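Local atomic coordinates of probable adhesion protein (Pseudomonas aeruginosa PAO1, PDB entry 6R3Z), a protein that probably serves as the periplasmic solute-binding component of a metal-ion transport system, capturing divalent metal ions such as ferrous iron. Residues 170-184 / 215-227. Numbering follows the deposited sequence.
With NI (nickel (II) ion), chain B.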
ATOM      1  N   ASP A 170      14.604 -20.522  10.611  1.00 29.65           N
ATOM      2  CA  ASP A 170      13.711 -20.295  11.767  1.00 29.69           C
ATOM      3  C   ASP A 170      13.205 -18.837  11.908  1.00 30.38           C
ATOM      4  O   ASP A 170      12.579 -18.503  12.927  1.00 29.68           O
ATOM      5  CB  ASP A 170      14.407 -20.760  13.069  1.00 33.13           C
ATOM      6  CG  ASP A 170      15.555 -19.887  13.567  1.00 42.55           C
ATOM      7  OD1 ASP A 170      16.123 -19.120  12.752  1.00 41.77           O
ATOM      8  OD2 ASP A 170      15.887 -19.971  14.773  1.00 47.49           O
ATOM      9  N   PHE A 171      13.490 -17.973  10.914  1.00 26.18           N
ATOM     10  CA  PHE A 171      13.081 -16.571  10.988  1.00 24.71           C
ATOM     11  C   PHE A 171      11.605 -16.400  10.621  1.00 28.73           C
ATOM     12  O   PHE A 171      11.277 -16.046   9.489  1.00 28.96           O
ATOM     13  CB  PHE A 171      13.990 -15.683  10.136  1.00 26.11           C
ATOM     14  CG  PHE A 171      13.767 -14.196  10.280  1.00 26.76           C
ATOM     15  CD1 PHE A 171      14.185 -13.520  11.422  1.00 28.82           C
ATOM     16  CD2 PHE A 171      13.159 -13.466   9.264  1.00 27.99           C
ATOM     17  CE1 PHE A 171      14.007 -12.138  11.542  1.00 28.95           C
ATOM     18  CE2 PHE A 171      12.997 -12.082   9.376  1.00 29.86           C
ATOM     19  CZ  PHE A 171      13.417 -11.429  10.519  1.00 27.65           C
ATOM     20  N   ARG A 172      10.715 -16.699  11.570  1.00 24.72           N
ATOM     21  CA  ARG A 172       9.276 -16.528  11.340  1.00 23.73           C
ATOM     22  C   ARG A 172       8.877 -15.107  11.672  1.00 25.41           C
ATOM     23  O   ARG A 172       9.371 -14.521  12.638  1.00 23.83           O
ATOM     24  CB  ARG A 172       8.439 -17.540  12.106  1.00 22.71           C
ATOM     25  CG  ARG A 172       8.397 -18.938  11.458  1.00 28.20           C
ATOM     26  CD  ARG A 172       7.363 -19.799  12.174  1.00 26.15           C
ATOM     27  NE  ARG A 172       7.365 -21.205  11.751  1.00 28.31           N
ATOM     28  CZ  ARG A 172       6.666 -21.685  10.725  1.00 37.94           C
ATOM     29  NH1 ARG A 172       5.943 -20.868   9.964  1.00 28.80           N
ATOM     30  NH2 ARG A 172       6.713 -22.979  10.430  1.00 28.70           N
ATOM     31  N   VAL A 173       7.958 -14.567  10.867  1.00 23.14           N
ATOM     32  CA  VAL A 173       7.487 -13.182  10.915  1.00 22.17           C
ATOM     33  C   VAL A 173       5.975 -13.113  11.155  1.00 23.88           C
ATOM     34  O   VAL A 173       5.226 -13.887  10.575  1.00 22.94           O
ATOM     35  CB  VAL A 173       7.851 -12.536   9.530  1.00 27.26           C
ATOM     36  CG1 VAL A 173       7.129 -11.220   9.273  1.00 26.34           C
ATOM     37  CG2 VAL A 173       9.363 -12.365   9.384  1.00 27.26           C
ATOM     38  N   ALA A 174       5.547 -12.154  11.972  1.00 21.98           N
ATOM     39  CA  ALA A 174       4.135 -11.846  12.189  1.00 20.52           C
ATOM     40  C   ALA A 174       3.919 -10.339  11.900  1.00 23.57           C
ATOM     41  O   ALA A 174       4.864  -9.547  11.986  1.00 23.14           O
ATOM     42  CB  ALA A 174       3.724 -12.172  13.613  1.00 21.83           C
ATOM     43  N   THR A 175       2.689  -9.946  11.540  1.00 19.93           N
ATOM     44  CA  THR A 175       2.348  -8.541  11.322  1.00 19.90           C
ATOM     45  C   THR A 175       1.022  -8.257  12.029  1.00 23.00           C
ATOM     46  O   THR A 175       0.223  -9.179  12.206  1.00 22.91           O
ATOM     47  CB  THR A 175       2.291  -8.122   9.832  1.00 24.38           C
ATOM     48  OG1 THR A 175       1.127  -8.668   9.185  1.00 23.98           O
ATOM     49  CG2 THR A 175       3.578  -8.454   9.052  1.00 20.67           C
ATOM     50  N   ILE A 176       0.772  -6.996  12.410  1.00 20.09           N
ATOM     51  CA  ILE A 176      -0.526  -6.646  13.044  1.00 20.27           C
ATOM     52  C   ILE A 176      -1.590  -6.558  11.924  1.00 23.28           C
ATOM     53  O   ILE A 176      -2.618  -7.241  11.992  1.00 22.68           O
ATOM     54  CB  ILE A 176      -0.426  -5.294  13.825  1.00 24.10           C
ATOM     55  CG1 ILE A 176       0.538  -5.375  15.044  1.00 24.39           C
ATOM     56  CG2 ILE A 176      -1.835  -4.794  14.257  1.00 23.22           C
ATOM     57  CD1 ILE A 176       0.189  -6.369  16.139  1.00 27.62           C
ATOM     58  N   HIS A 177      -1.316  -5.711  10.900  1.00 20.35           N
ATOM     59  CA  HIS A 177      -2.178  -5.485   9.732  1.00 21.10           C
ATOM     60  C   HIS A 177      -1.699  -6.411   8.612  1.00 25.29           C
ATOM     61  O   HIS A 177      -0.495  -6.623   8.484  1.00 25.46           O
ATOM     62  CB  HIS A 177      -2.100  -4.007   9.306  1.00 21.64           C
ATOM     63  CG  HIS A 177      -3.175  -3.551   8.370  1.00 25.07           C
ATOM     64  ND1 HIS A 177      -4.406  -3.107   8.845  1.00 28.09           N
ATOM     65  CD2 HIS A 177      -3.141  -3.381   7.028  1.00 24.86           C
ATOM     66  CE1 HIS A 177      -5.080  -2.709   7.775  1.00 26.78           C
ATOM     67  NE2 HIS A 177      -4.347  -2.823   6.663  1.00 25.63           N
ATOM     68  N   GLY A 178      -2.623  -6.975   7.831  1.00 23.29           N
ATOM     69  CA  GLY A 178      -2.253  -7.892   6.741  1.00 25.15           C
ATOM     70  C   GLY A 178      -1.759  -7.178   5.483  1.00 31.75           C
ATOM     71  O   GLY A 178      -2.148  -7.541   4.373  1.00 34.25           O
ATOM     72  N   ALA A 179      -0.897  -6.163   5.644  1.00 27.33           N
ATOM     73  CA  ALA A 179      -0.443  -5.295   4.559  1.00 26.63           C
ATOM     74  C   ALA A 179       0.871  -5.664   3.888  1.00 30.03           C
ATOM     75  O   ALA A 179       1.189  -5.054   2.858  1.00 29.40           O
ATOM     76  CB  ALA A 179      -0.318  -3.868   5.094  1.00 27.71           C
ATOM     77  N   TYR A 180       1.681  -6.563   4.497  1.00 24.70           N
ATOM     78  CA  TYR A 180       3.073  -6.739   4.077  1.00 23.64           C
ATOM     79  C   TYR A 180       3.451  -8.055   3.396  1.00 25.42           C
ATOM     80  O   TYR A 180       4.644  -8.305   3.178  1.00 22.32           O
ATOM     81  CB  TYR A 180       3.968  -6.488   5.303  1.00 23.80           C
ATOM     82  CG  TYR A 180       3.653  -5.139   5.918  1.00 22.60           C
ATOM     83  CD1 TYR A 180       3.921  -3.960   5.226  1.00 23.80           C
ATOM     84  CD2 TYR A 180       2.891  -5.046   7.082  1.00 24.55           C
ATOM     85  CE1 TYR A 180       3.562  -2.716   5.741  1.00 23.05           C
ATOM     86  CE2 TYR A 180       2.516  -3.803   7.608  1.00 25.23           C
ATOM     87  CZ  TYR A 180       2.824  -2.642   6.914  1.00 28.52           C
ATOM     88  OH  TYR A 180       2.460  -1.407   7.409  1.00 31.05           O
ATOM     89  N   ASP A 181       2.460  -8.856   2.990  1.00 23.43           N
ATOM     90  CA  ASP A 181       2.767 -10.108   2.304  1.00 24.10           C
ATOM     91  C   ASP A 181       3.517  -9.844   0.977  1.00 24.46           C
ATOM     92  O   ASP A 181       4.519 -10.512   0.728  1.00 24.16           O
ATOM     93  CB  ASP A 181       1.491 -10.937   2.115  1.00 26.79           C
ATOM     94  CG  ASP A 181       0.829 -11.231   3.459  1.00 36.15           C
ATOM     95  OD1 ASP A 181       0.141 -10.320   4.001  1.00 35.30           O
ATOM     96  OD2 ASP A 181       1.029 -12.349   3.986  1.00 35.17           O
ATOM     97  N   TYR A 182       3.084  -8.825   0.177  1.00 21.06           N
ATOM     98  CA  TYR A 182       3.782  -8.503  -1.090  1.00 22.73           C
ATOM     99  C   TYR A 182       5.172  -7.926  -0.810  1.00 26.88           C
ATOM    100  O   TYR A 182       6.124  -8.230  -1.529  1.00 26.54           O
ATOM    101  CB  TYR A 182       3.005  -7.492  -1.936  1.00 24.61           C
ATOM    102  CG  TYR A 182       1.647  -7.974  -2.380  1.00 26.32           C
ATOM    103  CD1 TYR A 182       1.508  -8.788  -3.500  1.00 29.34           C
ATOM    104  CD2 TYR A 182       0.501  -7.643  -1.663  1.00 27.07           C
ATOM    105  CE1 TYR A 182       0.260  -9.259  -3.900  1.00 28.72           C
ATOM    106  CE2 TYR A 182      -0.759  -8.104  -2.059  1.00 27.90           C
ATOM    107  CZ  TYR A 182      -0.870  -8.915  -3.176  1.00 31.19           C
ATOM    108  OH  TYR A 182      -2.092  -9.387  -3.587  1.00 27.22           O
ATOM    109  N   LEU A 183       5.282  -7.083   0.228  1.00 24.55           N
ATOM    110  CA  LEU A 183       6.561  -6.476   0.610  1.00 24.73           C
ATOM    111  C   LEU A 183       7.571  -7.552   1.014  1.00 25.68           C
ATOM    112  O   LEU A 183       8.705  -7.540   0.530  1.00 25.49           O
ATOM    113  CB  LEU A 183       6.357  -5.480   1.758  1.00 25.65           C
ATOM    114  CG  LEU A 183       7.560  -4.562   2.043  1.00 31.53           C
ATOM    115  CD1 LEU A 183       7.107  -3.184   2.449  1.00 32.23           C
ATOM    116  CD2 LEU A 183       8.444  -5.155   3.105  1.00 34.85           C
ATOM    117  N   LEU A 184       7.158  -8.485   1.893  1.00 22.28           N
ATOM    118  CA  LEU A 184       8.057  -9.532   2.366  1.00 23.08           C
ATOM    119  C   LEU A 184       8.392 -10.546   1.271  1.00 25.28           C
ATOM    120  O   LEU A 184       9.499 -11.090   1.276  1.00 25.13           O
ATOM    121  CB  LEU A 184       7.503 -10.185   3.644  1.00 23.19           C
ATOM    122  CG  LEU A 184       7.612  -9.213   4.853  1.00 30.27           C
ATOM    123  CD1 LEU A 184       6.604  -9.516   5.913  1.00 31.68           C
ATOM    124  CD2 LEU A 184       9.025  -9.205   5.434  1.00 33.89           C
ATOM    125  N   LEU A 215       2.286 -17.212  18.654  1.00 24.76           N
ATOM    126  CA  LEU A 215       3.609 -16.602  18.429  1.00 24.41           C
ATOM    127  C   LEU A 215       4.666 -17.378  19.213  1.00 28.24           C
ATOM    128  O   LEU A 215       5.742 -17.657  18.683  1.00 27.80           O
ATOM    129  CB  LEU A 215       3.635 -15.107  18.829  1.00 24.51           C
ATOM    130  CG  LEU A 215       2.651 -14.172  18.078  1.00 29.60           C
ATOM    131  CD1 LEU A 215       2.749 -12.735  18.577  1.00 29.52           C
ATOM    132  CD2 LEU A 215       2.824 -14.243  16.567  1.00 32.12           C
ATOM    133  N   LYS A 216       4.335 -17.761  20.455  1.00 25.44           N
ATOM    134  CA  LYS A 216       5.230 -18.521  21.333  1.00 25.89           C
ATOM    135  C   LYS A 216       5.392 -19.950  20.815  1.00 28.53           C
ATOM    136  O   LYS A 216       6.523 -20.403  20.655  1.00 26.72           O
ATOM    137  CB  LYS A 216       4.715 -18.510  22.790  1.00 30.02           C
ATOM    138  CG  LYS A 216       4.712 -17.110  23.435  1.00 44.48           C
ATOM    139  CD  LYS A 216       4.641 -17.162  24.970  1.00 55.95           C
ATOM    140  CE  LYS A 216       3.248 -16.984  25.528  1.00 71.40           C
ATOM    141  NZ  LYS A 216       2.442 -18.233  25.447  1.00 84.84           N
ATOM    142  N   ALA A 217       4.266 -20.647  20.519  1.00 26.11           N
ATOM    143  CA  ALA A 217       4.298 -22.032  20.033  1.00 26.09           C
ATOM    144  C   ALA A 217       5.095 -22.209  18.724  1.00 27.11           C
ATOM    145  O   ALA A 217       5.880 -23.159  18.603  1.00 27.02           O
ATOM    146  CB  ALA A 217       2.882 -22.579  19.890  1.00 27.14           C
ATOM    147  N   LEU A 218       4.953 -21.268  17.784  1.00 24.24           N
ATOM    148  CA  LEU A 218       5.651 -21.325  16.491  1.00 25.22           C
ATOM    149  C   LEU A 218       7.002 -20.636  16.487  1.00 28.58           C
ATOM    150  O   LEU A 218       7.666 -20.598  15.438  1.00 27.94           O
ATOM    151  CB  LEU A 218       4.757 -20.789  15.359  1.00 25.19           C
ATOM    152  CG  LEU A 218       3.393 -21.494  15.223  1.00 30.69           C
ATOM    153  CD1 LEU A 218       2.594 -20.912  14.089  1.00 31.31           C
ATOM    154  CD2 LEU A 218       3.551 -23.036  15.060  1.00 32.16           C
ATOM    155  N   ASP A 219       7.428 -20.114  17.663  1.00 25.49           N
ATOM    156  CA  ASP A 219       8.699 -19.405  17.828  1.00 25.56           C
ATOM    157  C   ASP A 219       8.850 -18.259  16.796  1.00 27.43           C
ATOM    158  O   ASP A 219       9.838 -18.180  16.055  1.00 27.08           O
ATOM    159  CB  ASP A 219       9.891 -20.390  17.812  1.00 28.01           C
ATOM    160  CG  ASP A 219      11.205 -19.812  18.335  1.00 42.74           C
ATOM    161  OD1 ASP A 219      11.163 -18.790  19.084  1.00 41.62           O
ATOM    162  OD2 ASP A 219      12.271 -20.377  18.009  1.00 53.15           O
ATOM    163  N   VAL A 220       7.829 -17.382  16.731  1.00 22.40           N
ATOM    164  CA  VAL A 220       7.868 -16.224  15.827  1.00 21.77           C
ATOM    165  C   VAL A 220       8.964 -15.297  16.366  1.00 26.23           C
ATOM    166  O   VAL A 220       9.052 -15.092  17.576  1.00 25.60           O
ATOM    167  CB  VAL A 220       6.479 -15.542  15.693  1.00 23.81           C
ATOM    168  CG1 VAL A 220       6.561 -14.185  14.975  1.00 23.53           C
ATOM    169  CG2 VAL A 220       5.490 -16.463  14.990  1.00 23.10           C
ATOM    170  N   LYS A 221       9.829 -14.813  15.479  1.00 24.07           N
ATOM    171  CA  LYS A 221      10.989 -14.005  15.855  1.00 24.31           C
ATOM    172  C   LYS A 221      10.708 -12.512  15.915  1.00 30.58           C
ATOM    173  O   LYS A 221      11.224 -11.811  16.797  1.00 31.88           O
ATOM    174  CB  LYS A 221      12.190 -14.308  14.935  1.00 26.62           C
ATOM    175  CG  LYS A 221      12.652 -15.779  14.938  1.00 33.39           C
ATOM    176  CD  LYS A 221      13.217 -16.257  16.286  1.00 40.90           C
ATOM    177  CE  LYS A 221      13.513 -17.736  16.293  1.00 38.64           C
ATOM    178  NZ  LYS A 221      13.983 -18.195  17.636  1.00 44.36           N
ATOM    179  N   VAL A 222       9.955 -12.005  14.928  1.00 25.97           N
ATOM    180  CA  VAL A 222       9.689 -10.570  14.831  1.00 24.45           C
ATOM    181  C   VAL A 222       8.218 -10.293  14.560  1.00 27.29           C
ATOM    182  O   VAL A 222       7.531 -11.125  13.965  1.00 24.86           O
ATOM    183  CB  VAL A 222      10.597  -9.856  13.776  1.00 27.35           C
ATOM    184  CG1 VAL A 222      12.084 -10.135  14.011  1.00 26.92           C
ATOM    185  CG2 VAL A 222      10.202 -10.209  12.344  1.00 27.08           C
ATOM    186  N   ILE A 223       7.762  -9.100  14.972  1.00 24.12           N
ATOM    187  CA  ILE A 223       6.428  -8.606  14.674  1.00 23.04           C
ATOM    188  C   ILE A 223       6.563  -7.190  14.077  1.00 26.27           C
ATOM    189  O   ILE A 223       7.300  -6.355  14.624  1.00 25.80           O
ATOM    190  CB  ILE A 223       5.405  -8.705  15.847  1.00 27.59           C
ATOM    191  CG1 ILE A 223       3.964  -8.342  15.373  1.00 27.79           C
ATOM    192  CG2 ILE A 223       5.849  -7.867  17.068  1.00 29.43           C
ATOM    193  CD1 ILE A 223       2.819  -8.981  16.203  1.00 33.54           C
ATOM    194  N   PHE A 224       5.881  -6.949  12.947  1.00 22.44           N
ATOM    195  CA  PHE A 224       5.830  -5.641  12.305  1.00 20.58           C
ATOM    196  C   PHE A 224       4.489  -5.002  12.611  1.00 24.60           C
ATOM    197  O   PHE A 224       3.445  -5.510  12.175  1.00 22.11           O
ATOM    198  CB  PHE A 224       6.077  -5.715  10.790  1.00 21.88           C
ATOM    199  CG  PHE A 224       7.442  -6.225  10.403  1.00 22.11           C
ATOM    200  CD1 PHE A 224       8.569  -5.411  10.514  1.00 23.99           C
ATOM    201  CD2 PHE A 224       7.611  -7.523   9.935  1.00 24.42           C
ATOM    202  CE1 PHE A 224       9.838  -5.889  10.170  1.00 23.46           C
ATOM    203  CE2 PHE A 224       8.883  -8.008   9.606  1.00 26.45           C
ATOM    204  CZ  PHE A 224       9.988  -7.177   9.694  1.00 23.18           C
ATOM    205  N   SER A 225       4.513  -3.917  13.406  1.00 21.90           N
ATOM    206  CA  SER A 225       3.311  -3.168  13.775  1.00 22.09           C
ATOM    207  C   SER A 225       3.080  -1.957  12.841  1.00 25.85           C
ATOM    208  O   SER A 225       3.886  -1.685  11.950  1.00 25.74           O
ATOM    209  CB  SER A 225       3.346  -2.757  15.250  1.00 25.50           C
ATOM    210  OG  SER A 225       4.368  -1.803  15.496  1.00 29.04           O
ATOM    211  N   GLU A 226       1.968  -1.240  13.049  1.00 22.89           N
ATOM    212  CA  GLU A 226       1.604  -0.085  12.227  1.00 20.76           C
ATOM    213  C   GLU A 226       2.069   1.242  12.788  1.00 23.97           C
ATOM    214  O   GLU A 226       1.730   1.589  13.920  1.00 24.73           O
ATOM    215  CB  GLU A 226       0.058  -0.017  12.064  1.00 21.19           C
ATOM    216  CG  GLU A 226      -0.537  -1.147  11.230  1.00 22.51           C
ATOM    217  CD  GLU A 226      -0.006  -1.113   9.817  1.00 31.28           C
ATOM    218  OE1 GLU A 226      -0.429  -0.230   9.034  1.00 25.13           O
ATOM    219  OE2 GLU A 226       0.903  -1.922   9.524  1.00 25.17           O
ATOM    220  N   ILE A 227       2.758   2.037  11.953  1.00 20.67           N
ATOM    221  CA  ILE A 227       3.117   3.400  12.326  1.00 21.72           C
ATOM    222  C   ILE A 227       1.870   4.318  12.141  1.00 25.97           C
ATOM    223  O   ILE A 227       1.629   5.200  12.968  1.00 25.34           O
ATOM    224  CB  ILE A 227       4.304   3.935  11.465  1.00 24.80           C
ATOM    225  CG1 ILE A 227       5.580   3.079  11.642  1.00 25.71           C
ATOM    226  CG2 ILE A 227       4.585   5.411  11.786  1.00 27.25           C
ATOM    227  CD1 ILE A 227       6.703   3.320  10.553  1.00 36.23           C
TER
HETATM  228 NI    NI B 401      -5.017  -1.995   4.760  1.00 22.78          NI
HETATM  229  O   HOH W   1      10.910 -20.118  14.449  1.00 34.03           O
HETATM  230  O   HOH W   2      14.594 -21.214  16.846  1.00 57.81           O
HETATM  231  O   HOH W   3       7.893 -23.270  14.059  1.00 50.31           O
HETATM  232  O   HOH W   4       1.192  -4.213  10.961  1.00 22.59           O
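Glu226 and Tyr180 meet where two neighbouring strands of a four-stranded parallel sheet, 172-175 and 220-226, run out beside the nickel site. This is the sheet of one lobe of a cluster 9 solute-binding protein, with strand order 2-1-3-4. The parallel assignment rests on a 21° angle between the strand directions and on alternating backbone bonds: Ala174 N donates to Val222 O, Phe224 N to Ala174 O (3.0 Å) and Ile176 N to Phe224 O. At the start of the pairing, Arg172 O takes Lys221 N at 2.9 Å, while its bond from Val222 N is weak.

One sheet face carries Val173, Thr175, Val222 and Phe224. The Phe224 ring receives Val173 CG1 at its edge, 3.7 Å from CE2, and helix 260-277 lies over this side, touching Phe171 and Leu184. On the other face Ala174 CB packs against Leu215 CD2 and Val220 CG1, and Ile176 CD1 meets Ile223 CD1 at 3.7 Å.

Lys221 can be followed outward. CB lies near Phe171 CD1; CG sits 3.4 Å from Asp170 O; the chain then bends at chi2 (-65°), and CE comes near Asp170 OD2; NZ forms a salt bridge to Asp219 OD2, with a longer one to Asp170 OD2. The ammonium probably offsets the repulsion between the two carboxylates, and a water donates to Asp170 OD2 and Asp219 OD2.

Past the strand, His177 NE2 binds nickel in a site completed by His41, His66, His111, His199 and His250. Its CB rests 3.6 Å from Glu226 CD, so the carboxylate abuts the root of this ligand. Glu226 OE2 receives a water that also links His177 N and Phe224 O, and its syn lone pair takes Tyr180 OH at 2.7 Å, the carboxylate turned 37° from the ring plane.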